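Local coordinates for uncharacterized protein (Bacillus subtilis, PDB 5DQV) that probably hydrolyses nucleotides to release pyrophosphate, as a metal-dependent nucleotide pyrophosphohydrolase of the HD-domain superfamily, at residues H167-L170 against R171-D174. Numbering follows the deposited sequence.
Sequences HKLL and RLID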
# COMPACT_ATOMS: atom_id res chain seq x y z
N HIS A 167 2.36 15.52 3.47
CA HIS A 167 2.60 16.08 4.78
C HIS A 167 3.91 15.61 5.38
O HIS A 167 4.53 16.36 6.12
CB HIS A 167 1.43 15.77 5.70
CG HIS A 167 0.18 16.49 5.33
ND1 HIS A 167 0.13 17.87 5.19
CD2 HIS A 167 -1.08 16.04 5.12
CE1 HIS A 167 -1.11 18.23 4.88
NE2 HIS A 167 -1.86 17.14 4.84
N LYS A 168 4.33 14.38 5.09
CA LYS A 168 5.53 13.82 5.75
C LYS A 168 6.56 13.18 4.81
O LYS A 168 7.74 13.54 4.84
CB LYS A 168 5.11 12.81 6.81
CG LYS A 168 6.25 12.42 7.76
CD LYS A 168 6.16 10.98 8.31
CE LYS A 168 7.36 10.63 9.23
NZ LYS A 168 8.04 9.31 8.91
N LEU A 169 6.14 12.23 3.98
CA LEU A 169 7.13 11.37 3.31
C LEU A 169 7.95 12.15 2.28
O LEU A 169 9.19 11.99 2.20
CB LEU A 169 6.44 10.17 2.67
CG LEU A 169 5.71 9.28 3.68
CD1 LEU A 169 5.15 8.11 2.93
CD2 LEU A 169 6.66 8.80 4.78
N LEU A 170 7.27 13.07 1.56
CA LEU A 170 7.95 13.94 0.56
C LEU A 170 8.88 14.97 1.16
O LEU A 170 9.60 15.64 0.45
CB LEU A 170 6.92 14.58 -0.43
CG LEU A 170 6.24 13.56 -1.35
CD1 LEU A 170 5.04 14.17 -2.20
CD2 LEU A 170 7.28 12.85 -2.26
N ARG A 171 8.87 15.13 2.49
CA ARG A 171 9.78 16.04 3.15
C ARG A 171 11.00 15.39 3.74
O ARG A 171 11.95 16.09 4.12
CB ARG A 171 9.07 16.76 4.29
CG ARG A 171 7.91 17.51 3.77
CD ARG A 171 7.09 18.10 4.89
NE ARG A 171 5.81 18.51 4.32
CZ ARG A 171 5.07 19.51 4.77
NH1 ARG A 171 5.46 20.21 5.83
NH2 ARG A 171 3.93 19.80 4.16
N LEU A 172 11.03 14.07 3.76
CA LEU A 172 12.11 13.37 4.44
C LEU A 172 13.46 13.63 3.77
O LEU A 172 14.50 13.74 4.47
CB LEU A 172 11.77 11.86 4.52
CG LEU A 172 10.70 11.53 5.53
CD1 LEU A 172 10.38 9.98 5.50
CD2 LEU A 172 11.12 12.03 6.91
N ILE A 173 13.48 13.79 2.45
CA ILE A 173 14.75 14.01 1.74
C ILE A 173 15.47 15.28 2.23
O ILE A 173 16.71 15.33 2.28
CB ILE A 173 14.57 14.06 0.19
CG1 ILE A 173 15.93 14.21 -0.52
CG2 ILE A 173 13.61 15.18 -0.24
CD1 ILE A 173 16.12 13.29 -1.69
N ASP A 174 14.72 16.27 2.70
CA ASP A 174 15.31 17.47 3.23
C ASP A 174 15.98 17.26 4.59
O ASP A 174 16.70 18.14 5.02
CB ASP A 174 14.27 18.58 3.41
CG ASP A 174 13.58 18.96 2.11
OD1 ASP A 174 14.30 19.09 1.10
OD2 ASP A 174 12.35 19.10 2.12
O HOH W 1 11.56 12.60 0.74
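Leu169 and Leu172 run alongside each other, methyl CD2 of Leu169 meeting CD1 of Leu172 at 4.0 Å. The backbone is bonded here too: Leu172 N donates to Leu169 O at 3.2 Å, nearly straight at 163°, closing a type I beta turn from Leu169 to Leu172. One residue earlier, Arg171 N bonds to Lys168 O at 3.1 Å; in both bonds the donor stands well above the carbonyl plane. Leu169 O also accepts a hydrogen bond from a water, whose oxygen lies 2.8 Å from Ile173 N and accepts its hydrogen bond in turn, bridging Leu169 and Ile173. With CG anti to its carbonyl carbon (chi1 -59°) and the chain extended from CG to NE, Arg171 runs back along the helix end and lays one face of its guanidinium over His167 O, which sits 3.1 Å above the plane and toward its rim. The angle at NE is too poor for a hydrogen bond to His167 O, and NE bonds to Phe166 O instead. The whole arrangement is the exit from helix 161-169 in an all-helical HD-domain protein, passing through a turn into a short 3-10 segment before helix 179-202. The Lys168 side chain lies about 9 Å from the bound nickel, and its NZ comes within 4.2 Å of Leu172 CD1. Leu172 continues onto Ala134 and Ile135, so an alanine here would probably open a gap between Leu169 and that loop. Farther out, Leu170 packs on Met192 and Ile196, and Ile173 on Ala185 and His189, all of helix 179-202, while the His167 ring is held through NE2 by Asp158.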